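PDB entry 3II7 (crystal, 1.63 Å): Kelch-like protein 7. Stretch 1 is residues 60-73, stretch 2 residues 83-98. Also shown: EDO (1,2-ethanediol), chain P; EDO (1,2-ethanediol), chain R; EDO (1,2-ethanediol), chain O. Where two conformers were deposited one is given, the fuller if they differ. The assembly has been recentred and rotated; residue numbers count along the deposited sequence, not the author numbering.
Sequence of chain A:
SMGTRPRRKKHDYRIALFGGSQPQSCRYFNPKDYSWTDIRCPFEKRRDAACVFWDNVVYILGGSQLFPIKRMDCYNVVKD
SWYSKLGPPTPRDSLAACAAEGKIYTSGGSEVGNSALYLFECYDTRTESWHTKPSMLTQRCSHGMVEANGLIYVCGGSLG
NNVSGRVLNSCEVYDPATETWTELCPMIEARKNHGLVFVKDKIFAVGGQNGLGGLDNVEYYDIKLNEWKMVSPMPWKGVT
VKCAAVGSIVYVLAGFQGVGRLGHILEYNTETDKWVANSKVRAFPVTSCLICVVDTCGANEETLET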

ATOM      1  N   ILE A  60      -9.746   6.548  -2.874  1.00  6.02           N
ATOM      2  CA  ILE A  60      -9.511   6.428  -1.432  1.00  4.82           C
ATOM      3  C   ILE A  60     -10.714   5.717  -0.850  1.00  5.50           C
ATOM      4  O   ILE A  60     -11.874   6.174  -1.016  1.00  5.67           O
ATOM      5  CB  ILE A  60      -9.325   7.791  -0.786  1.00  5.20           C
ATOM      6  CG1 ILE A  60      -8.028   8.420  -1.297  1.00 11.33           C
ATOM      7  CG2 ILE A  60      -9.267   7.668   0.792  1.00  6.42           C
ATOM      8  CD1 ILE A  60      -7.781   9.812  -0.848  1.00 18.19           C
ATOM      9  N   LEU A  61     -10.465   4.573  -0.226  1.00  5.25           N
ATOM     10  CA  LEU A  61     -11.563   3.697   0.194  1.00  8.54           C
ATOM     11  C   LEU A  61     -11.286   3.017   1.538  1.00  6.59           C
ATOM     12  O   LEU A  61     -10.131   2.885   1.961  1.00  5.75           O
ATOM     13  CB  LEU A  61     -11.875   2.689  -0.934  1.00  8.97           C
ATOM     14  CG  LEU A  61     -10.717   1.815  -1.406  1.00 10.78           C
ATOM     15  CD1 LEU A  61     -10.532   0.621  -0.485  1.00 25.86           C
ATOM     16  CD2 LEU A  61     -10.961   1.370  -2.838  1.00 16.04           C
ATOM     17  N   GLY A  62     -12.370   2.617   2.216  1.00  6.91           N
ATOM     18  CA  GLY A  62     -12.265   1.969   3.508  1.00  7.46           C
ATOM     19  C   GLY A  62     -11.886   2.929   4.617  1.00  4.80           C
ATOM     20  O   GLY A  62     -11.920   4.176   4.450  1.00  5.49           O
ATOM     21  N   GLY A  63     -11.538   2.363   5.762  1.00  4.69           N
ATOM     22  CA  GLY A  63     -11.181   3.146   6.900  1.00  6.67           C
ATOM     23  C   GLY A  63     -12.366   3.714   7.654  1.00  6.14           C
ATOM     24  O   GLY A  63     -13.544   3.450   7.340  1.00  8.08           O
ATOM     25  N   SER A  64     -12.045   4.505   8.657  1.00  7.93           N
ATOM     26  CA  SER A  64     -13.051   5.011   9.579  0.50  5.01           C
ATOM     27  C   SER A  64     -12.701   6.393  10.081  1.00  7.66           C
ATOM     28  O   SER A  64     -11.556   6.838   9.975  1.00  8.26           O
ATOM     29  CB  SER A  64     -13.178   4.059  10.766  0.50  4.14           C
ATOM     30  OG  SER A  64     -11.916   3.864  11.423  0.50  5.52           O
ATOM     31  N   GLN A  65     -13.717   7.060  10.628  1.00  8.02           N
ATOM     32  CA  GLN A  65     -13.553   8.253  11.426  1.00  9.72           C
ATOM     33  C   GLN A  65     -14.251   7.913  12.752  1.00 15.78           C
ATOM     34  O   GLN A  65     -13.745   7.049  13.473  1.00 15.86           O
ATOM     35  CB  GLN A  65     -14.083   9.466  10.669  1.00 10.38           C
ATOM     36  CG  GLN A  65     -13.092   9.914   9.551  1.00 14.15           C
ATOM     37  CD  GLN A  65     -13.767  10.513   8.317  1.00 18.10           C
ATOM     38  OE1 GLN A  65     -14.979  10.459   8.180  1.00 19.51           O
ATOM     39  NE2 GLN A  65     -12.961  11.087   7.405  1.00 15.36           N
ATOM     40  N   LEU A  66     -15.409   8.509  13.065  1.00 14.02           N
ATOM     41  CA  LEU A  66     -16.194   8.056  14.225  1.00 15.68           C
ATOM     42  C   LEU A  66     -16.800   6.660  13.952  1.00 17.49           C
ATOM     43  O   LEU A  66     -16.902   5.827  14.850  1.00 17.71           O
ATOM     44  CB  LEU A  66     -17.298   9.079  14.587  1.00 14.34           C
ATOM     45  CG  LEU A  66     -16.859  10.223  15.523  1.00 33.58           C
ATOM     46  CD1 LEU A  66     -16.563   9.684  16.928  1.00 36.35           C
ATOM     47  CD2 LEU A  66     -15.650  10.998  14.965  1.00 45.58           C
ATOM     48  N   PHE A  67     -17.165   6.419  12.687  1.00 13.27           N
ATOM     49  CA  PHE A  67     -17.775   5.169  12.258  1.00 10.00           C
ATOM     50  C   PHE A  67     -17.061   4.704  10.986  1.00  9.33           C
ATOM     51  O   PHE A  67     -16.269   5.463  10.405  1.00  9.11           O
ATOM     52  CB  PHE A  67     -19.285   5.380  11.994  1.00  9.31           C
ATOM     53  CG  PHE A  67     -20.051   5.928  13.197  1.00 21.46           C
ATOM     54  CD1 PHE A  67     -20.217   5.152  14.345  1.00 33.51           C
ATOM     55  CD2 PHE A  67     -20.592   7.211  13.174  1.00 31.98           C
ATOM     56  CE1 PHE A  67     -20.924   5.654  15.464  1.00 31.25           C
ATOM     57  CE2 PHE A  67     -21.300   7.718  14.283  1.00 33.57           C
ATOM     58  CZ  PHE A  67     -21.456   6.933  15.425  1.00 33.35           C
ATOM     59  N   PRO A  68     -17.320   3.460  10.552  1.00 11.76           N
ATOM     60  CA  PRO A  68     -16.773   2.986   9.269  1.00 10.81           C
ATOM     61  C   PRO A  68     -17.283   3.843   8.100  1.00  9.14           C
ATOM     62  O   PRO A  68     -18.468   4.192   8.061  1.00  9.40           O
ATOM     63  CB  PRO A  68     -17.303   1.549   9.178  1.00 16.23           C
ATOM     64  CG  PRO A  68     -17.613   1.176  10.598  1.00 12.56           C
ATOM     65  CD  PRO A  68     -18.066   2.395  11.249  1.00 10.86           C
ATOM     66  N   ILE A  69     -16.398   4.205   7.182  1.00  9.22           N
ATOM     67  CA  ILE A  69     -16.777   5.068   6.047  1.00  8.62           C
ATOM     68  C   ILE A  69     -17.277   4.230   4.877  1.00  9.19           C
ATOM     69  O   ILE A  69     -16.642   3.234   4.486  1.00 10.00           O
ATOM     70  CB  ILE A  69     -15.620   5.953   5.603  1.00  8.15           C
ATOM     71  CG1 ILE A  69     -15.157   6.843   6.747  1.00 10.98           C
ATOM     72  CG2 ILE A  69     -16.037   6.806   4.429  1.00  8.88           C
ATOM     73  CD1 ILE A  69     -13.740   7.370   6.533  1.00  8.61           C
ATOM     74  N   LYS A  70     -18.417   4.642   4.312  1.00  6.83           N
ATOM     75  CA  LYS A  70     -19.070   3.884   3.242  1.00 12.30           C
ATOM     76  C   LYS A  70     -18.881   4.517   1.859  1.00 12.50           C
ATOM     77  O   LYS A  70     -19.256   3.933   0.856  1.00 22.73           O
ATOM     78  CB  LYS A  70     -20.570   3.752   3.546  1.00  9.98           C
ATOM     79  CG  LYS A  70     -20.858   3.122   4.915  1.00 11.65           C
ATOM     80  CD  LYS A  70     -22.341   2.795   5.059  1.00 21.88           C
ATOM     81  CE  LYS A  70     -22.660   2.368   6.491  1.00 24.61           C
ATOM     82  NZ  LYS A  70     -24.096   2.156   6.704  1.00 24.82           N
ATOM     83  N   ARG A  71     -18.294   5.708   1.831  1.00  9.03           N
ATOM     84  CA  ARG A  71     -18.048   6.442   0.617  1.00  3.46           C
ATOM     85  C   ARG A  71     -16.612   6.229   0.122  1.00  8.06           C
ATOM     86  O   ARG A  71     -15.688   6.135   0.919  1.00  8.55           O
ATOM     87  CB  ARG A  71     -18.204   7.911   0.944  1.00  6.31           C
ATOM     88  CG  ARG A  71     -18.181   8.824  -0.214  1.00  8.23           C
ATOM     89  CD  ARG A  71     -18.390  10.274   0.274  1.00  9.89           C
ATOM     90  NE  ARG A  71     -17.220  10.769   0.975  1.00  9.48           N
ATOM     91  CZ  ARG A  71     -17.118  10.994   2.280  1.00 11.48           C
ATOM     92  NH1 ARG A  71     -18.159  10.855   3.110  1.00 11.76           N
ATOM     93  NH2 ARG A  71     -15.960  11.400   2.765  1.00 13.30           N
ATOM     94  N   MET A  72     -16.436   6.230  -1.209  1.00  5.87           N
ATOM     95  CA  MET A  72     -15.100   6.198  -1.853  1.00  6.00           C
ATOM     96  C   MET A  72     -14.858   7.574  -2.422  1.00  8.19           C
ATOM     97  O   MET A  72     -15.667   8.073  -3.200  1.00  9.08           O
ATOM     98  CB  MET A  72     -15.112   5.147  -2.995  1.00  8.06           C
ATOM     99  CG  MET A  72     -13.874   5.039  -3.821  1.00  9.78           C
ATOM    100  SD  MET A  72     -13.850   3.416  -4.649  1.00 11.00           S
ATOM    101  CE  MET A  72     -15.151   3.634  -5.851  1.00 11.39           C
ATOM    102  N   ASP A  73     -13.771   8.205  -2.012  1.00  4.43           N
ATOM    103  CA  ASP A  73     -13.431   9.539  -2.528  1.00  4.03           C
ATOM    104  C   ASP A  73     -12.406   9.395  -3.638  1.00 10.11           C
ATOM    105  O   ASP A  73     -11.457   8.604  -3.523  1.00 11.23           O
ATOM    106  CB  ASP A  73     -12.961  10.425  -1.393  1.00  6.78           C
ATOM    107  CG  ASP A  73     -14.066  10.736  -0.419  1.00  8.23           C
ATOM    108  OD1 ASP A  73     -15.236  10.943  -0.868  1.00  7.24           O
ATOM    109  OD2 ASP A  73     -13.786  10.753   0.817  1.00  8.66           O
ATOM    110  N   TYR A  83     -14.369  13.732  -6.595  1.00  3.55           N
ATOM    111  CA  TYR A  83     -15.738  13.257  -6.631  1.00  4.24           C
ATOM    112  C   TYR A  83     -15.910  12.029  -5.747  1.00  6.64           C
ATOM    113  O   TYR A  83     -14.924  11.482  -5.244  1.00  7.13           O
ATOM    114  CB  TYR A  83     -16.198  13.008  -8.071  1.00  3.34           C
ATOM    115  CG  TYR A  83     -15.423  11.981  -8.824  1.00  4.57           C
ATOM    116  CD1 TYR A  83     -15.910  10.687  -8.964  1.00  5.82           C
ATOM    117  CD2 TYR A  83     -14.219  12.305  -9.464  1.00  9.44           C
ATOM    118  CE1 TYR A  83     -15.188   9.715  -9.685  1.00  6.23           C
ATOM    119  CE2 TYR A  83     -13.532  11.352 -10.203  1.00  8.92           C
ATOM    120  CZ  TYR A  83     -14.019  10.069 -10.302  1.00  8.47           C
ATOM    121  OH  TYR A  83     -13.339   9.118 -11.039  1.00 13.10           O
ATOM    122  N   SER A  84     -17.154  11.622  -5.508  1.00  4.02           N
ATOM    123  CA  SER A  84     -17.390  10.502  -4.588  1.00  5.77           C
ATOM    124  C   SER A  84     -18.352   9.484  -5.143  1.00 11.97           C
ATOM    125  O   SER A  84     -19.357   9.842  -5.780  1.00 11.77           O
ATOM    126  CB  SER A  84     -17.927  11.006  -3.251  1.00  8.73           C
ATOM    127  OG  SER A  84     -17.060  11.941  -2.667  1.00  9.64           O
ATOM    128  N   LYS A  85     -18.039   8.219  -4.887  1.00  9.75           N
ATOM    129  CA  LYS A  85     -18.872   7.075  -5.249  1.00 11.69           C
ATOM    130  C   LYS A  85     -19.133   6.258  -3.992  1.00 12.17           C
ATOM    131  O   LYS A  85     -18.642   6.593  -2.952  1.00 12.06           O
ATOM    132  CB  LYS A  85     -18.136   6.235  -6.279  1.00 11.78           C
ATOM    133  CG  LYS A  85     -17.888   6.961  -7.572  1.00 12.51           C
ATOM    134  CD  LYS A  85     -19.194   7.088  -8.356  1.00 15.97           C
ATOM    135  CE  LYS A  85     -19.069   8.032  -9.519  1.00 31.50           C
ATOM    136  NZ  LYS A  85     -20.425   8.414  -9.987  1.00 20.81           N
ATOM    137  N   LEU A  86     -19.956   5.210  -4.085  1.00 14.82           N
ATOM    138  CA  LEU A  86     -20.168   4.364  -2.923  1.00 14.99           C
ATOM    139  C   LEU A  86     -19.026   3.368  -2.871  1.00 10.59           C
ATOM    140  O   LEU A  86     -18.538   2.926  -3.899  1.00 15.01           O
ATOM    141  CB  LEU A  86     -21.569   3.724  -2.922  1.00 19.88           C
ATOM    142  CG  LEU A  86     -22.687   4.727  -2.533  1.00 27.12           C
ATOM    143  CD1 LEU A  86     -24.096   4.086  -2.645  1.00 17.92           C
ATOM    144  CD2 LEU A  86     -22.477   5.329  -1.111  1.00 20.74           C
ATOM    145  N   GLY A  87     -18.533   3.120  -1.665  1.00 11.63           N
ATOM    146  CA  GLY A  87     -17.279   2.436  -1.456  1.00 20.43           C
ATOM    147  C   GLY A  87     -17.484   0.971  -1.378  1.00 25.05           C
ATOM    148  O   GLY A  87     -18.501   0.468  -1.874  1.00 24.63           O
ATOM    149  N   PRO A  88     -16.525   0.248  -0.732  1.00 18.12           N
ATOM    150  CA  PRO A  88     -16.710  -1.158  -0.768  1.00 17.00           C
ATOM    151  C   PRO A  88     -18.003  -1.525  -0.057  1.00 12.46           C
ATOM    152  O   PRO A  88     -18.354  -0.882   0.941  1.00 10.97           O
ATOM    153  CB  PRO A  88     -15.461  -1.711  -0.041  1.00 13.95           C
ATOM    154  CG  PRO A  88     -15.110  -0.678   0.945  1.00 20.49           C
ATOM    155  CD  PRO A  88     -15.555   0.663   0.301  1.00 21.02           C
ATOM    156  N   PRO A  89     -18.707  -2.536  -0.573  1.00 12.26           N
ATOM    157  CA  PRO A  89     -19.921  -3.038   0.035  1.00 13.41           C
ATOM    158  C   PRO A  89     -19.757  -3.336   1.523  1.00 10.90           C
ATOM    159  O   PRO A  89     -20.704  -3.152   2.274  1.00 11.68           O
ATOM    160  CB  PRO A  89     -20.206  -4.315  -0.754  1.00 19.16           C
ATOM    161  CG  PRO A  89     -19.622  -4.069  -2.097  1.00 20.41           C
ATOM    162  CD  PRO A  89     -18.437  -3.188  -1.878  1.00 14.44           C
ATOM    163  N   THR A  90     -18.568  -3.789   1.934  1.00  8.99           N
ATOM    164  CA  THR A  90     -18.284  -4.079   3.341  1.00  8.68           C
ATOM    165  C   THR A  90     -17.258  -3.074   3.851  1.00  6.83           C
ATOM    166  O   THR A  90     -16.069  -3.203   3.575  1.00  8.23           O
ATOM    167  CB  THR A  90     -17.755  -5.489   3.545  1.00 11.74           C
ATOM    168  OG1 THR A  90     -18.719  -6.436   3.074  1.00 10.93           O
ATOM    169  CG2 THR A  90     -17.487  -5.750   5.022  1.00  5.88           C
ATOM    170  N   PRO A  91     -17.721  -2.050   4.581  1.00  8.16           N
ATOM    171  CA  PRO A  91     -16.756  -1.094   5.134  1.00  9.03           C
ATOM    172  C   PRO A  91     -15.860  -1.787   6.134  1.00 11.96           C
ATOM    173  O   PRO A  91     -16.322  -2.644   6.903  1.00  7.26           O
ATOM    174  CB  PRO A  91     -17.634  -0.045   5.818  1.00 10.81           C
ATOM    175  CG  PRO A  91     -18.988  -0.185   5.189  1.00 14.26           C
ATOM    176  CD  PRO A  91     -19.113  -1.643   4.845  1.00 14.31           C
ATOM    177  N   ARG A  92     -14.575  -1.467   6.076  1.00  9.95           N
ATOM    178  CA  ARG A  92     -13.578  -2.112   6.922  1.00  9.53           C
ATOM    179  C   ARG A  92     -12.283  -1.306   6.940  1.00  6.92           C
ATOM    180  O   ARG A  92     -12.000  -0.510   6.014  1.00  5.56           O
ATOM    181  CB  ARG A  92     -13.305  -3.535   6.465  1.00 13.55           C
ATOM    182  CG  ARG A  92     -12.936  -3.663   5.046  1.00 13.33           C
ATOM    183  CD  ARG A  92     -13.405  -4.991   4.554  1.00 13.79           C
ATOM    184  NE  ARG A  92     -12.693  -5.421   3.385  1.00 14.95           N
ATOM    185  CZ  ARG A  92     -13.067  -5.226   2.137  1.00 12.20           C
ATOM    186  NH1 ARG A  92     -14.159  -4.552   1.849  1.00 14.53           N
ATOM    187  NH2 ARG A  92     -12.319  -5.731   1.156  1.00 18.52           N
ATOM    188  N   ASP A  93     -11.521  -1.519   8.012  1.00  7.75           N
ATOM    189  CA  ASP A  93     -10.257  -0.841   8.253  1.00  7.93           C
ATOM    190  C   ASP A  93      -9.094  -1.785   7.922  1.00  4.14           C
ATOM    191  O   ASP A  93      -9.231  -2.992   8.025  1.00  5.41           O
ATOM    192  CB  ASP A  93     -10.139  -0.469   9.743  1.00  6.68           C
ATOM    193  CG  ASP A  93     -11.031   0.724  10.149  1.00  9.64           C
ATOM    194  OD1 ASP A  93     -11.817   1.209   9.337  1.00  9.54           O
ATOM    195  OD2 ASP A  93     -10.917   1.178  11.312  1.00 17.64           O
ATOM    196  N   SER A  94      -7.958  -1.197   7.598  1.00  4.62           N
ATOM    197  CA  SER A  94      -6.678  -1.942   7.413  1.00  3.84           C
ATOM    198  C   SER A  94      -6.765  -2.945   6.250  1.00  3.30           C
ATOM    199  O   SER A  94      -6.068  -3.962   6.225  1.00  4.74           O
ATOM    200  CB  SER A  94      -6.248  -2.603   8.740  1.00  5.61           C
ATOM    201  OG  SER A  94      -6.125  -1.599   9.774  1.00  9.19           O
ATOM    202  N   LEU A  95      -7.642  -2.641   5.305  1.00  4.55           N
ATOM    203  CA  LEU A  95      -7.739  -3.380   4.033  1.00  7.22           C
ATOM    204  C   LEU A  95      -6.596  -2.931   3.116  1.00  8.00           C
ATOM    205  O   LEU A  95      -5.948  -1.918   3.373  1.00  6.57           O
ATOM    206  CB  LEU A  95      -9.100  -3.124   3.382  1.00  4.36           C
ATOM    207  CG  LEU A  95      -9.361  -1.781   2.686  1.00  4.67           C
ATOM    208  CD1 LEU A  95     -10.781  -1.794   2.139  1.00  5.84           C
ATOM    209  CD2 LEU A  95      -9.123  -0.583   3.592  1.00  7.99           C
ATOM    210  N   ALA A  96      -6.341  -3.704   2.072  1.00  8.34           N
ATOM    211  CA  ALA A  96      -5.374  -3.361   1.066  1.00  6.28           C
ATOM    212  C   ALA A  96      -6.111  -3.216  -0.259  1.00  5.13           C
ATOM    213  O   ALA A  96      -7.213  -3.740  -0.434  1.00  5.10           O
ATOM    214  CB  ALA A  96      -4.290  -4.428   0.969  1.00  5.06           C
ATOM    215  N   ALA A  97      -5.511  -2.479  -1.179  1.00  5.23           N
ATOM    216  CA  ALA A  97      -6.111  -2.249  -2.488  1.00  5.67           C
ATOM    217  C   ALA A  97      -5.079  -2.153  -3.575  1.00  4.84           C
ATOM    218  O   ALA A  97      -3.952  -1.679  -3.333  1.00  8.18           O
ATOM    219  CB  ALA A  97      -7.006  -0.974  -2.469  1.00  6.63           C
ATOM    220  N   CYS A  98      -5.468  -2.552  -4.790  1.00  4.42           N
ATOM    221  CA  CYS A  98      -4.659  -2.383  -5.970  1.00  2.63           C
ATOM    222  C   CYS A  98      -5.566  -2.376  -7.202  1.00  5.84           C
ATOM    223  O   CYS A  98      -6.759  -2.627  -7.083  1.00  8.07           O
ATOM    224  CB  CYS A  98      -3.542  -3.428  -6.045  1.00  4.90           C
ATOM    225  SG  CYS A  98      -4.092  -5.055  -6.488  1.00  9.40           S
TER
HETATM  226  C1  EDO P 966     -18.603   7.432   8.905  1.00 30.16           C
HETATM  227  O1  EDO P 966     -19.945   7.774   9.276  1.00 38.57           O
HETATM  228  C2  EDO P 966     -17.630   8.463   9.456  1.00 32.59           C
HETATM  229  O2  EDO P 966     -17.787   8.619  10.885  1.00 28.64           O
HETATM  230  C1  EDO R 965     -20.887   3.604  -7.282  1.00 27.32           C
HETATM  231  O1  EDO R 965     -21.275   4.743  -6.490  1.00 24.13           O
HETATM  232  C2  EDO R 965     -21.140   2.309  -6.495  1.00 37.69           C
HETATM  233  O2  EDO R 965     -22.543   2.119  -6.220  1.00 43.45           O
HETATM  234  C1  EDO O 964     -21.770   7.633   4.273  1.00 45.12           C
HETATM  235  O1  EDO O 964     -22.139   6.841   3.137  1.00 58.73           O
HETATM  236  C2  EDO O 964     -20.251   7.689   4.365  1.00 47.04           C
HETATM  237  O2  EDO O 964     -19.762   6.933   5.484  1.00 25.42           O
HETATM  238  O   HOH W   1     -14.712   1.583   5.670  1.00  7.99           O

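What does stretch 1 bring to the contact where it begins? Ile60 stays out of reach, but Leu61 points toward stretch 2 and fills an apolar pocket: its CD1 lies 3.6 Å from Leu95 CD1 and 4.3 Å from Ala97 CB, while its CB approaches Pro88 CD at 4.4 Å. These contacts keep hydrocarbon surfaces away from solvent.

Why do two glycines follow? Both have positive phi, which by itself favours glycine, and at Gly62 space is short as well: a CB there would fall 2.6 Å from Leu95 CD2, a clash. The bare backbone comes close enough for Gly63 N to donate to Arg92 O at 2.9 Å. Water 1 extends this link: its oxygen lies 2.8 Å from Gly63 O and 2.8 Å from Ile69 O, and it accepts a weak bond from Arg92 N at 3.1 Å. Next along, Ser64 OG donates to Asp93 OD2 at 2.9 Å, so a hydroxyl meets a carboxylate.

How does the chain return after the excursion through Gln65, Leu66 and Phe67, none of which touches stretch 2? It returns through Pro68, whose CB packs 3.7 Å from Pro91 CB. Lys70 lays its CG 3.8 Å from Pro91 CG while its end leads away, and its backbone O accepts from Gly87 N at 2.7 Å.

What joins the strands at the end? Residues 71-73 run antiparallel to 83-86. Met72 and Lys85 form the hydrogen-bonded pair, with Met72 N to Lys85 O at 2.8 Å and Lys85 N to Met72 O at 2.9 Å; their side chains share one face. Asp73 and Ser84 share the other, where Ser84 OG donates to Asp73 OD1 at 2.7 Å. Asp73 OD1 also forms a salt bridge with Arg71 NE at 2.7 Å, so one carboxylate serves both strands.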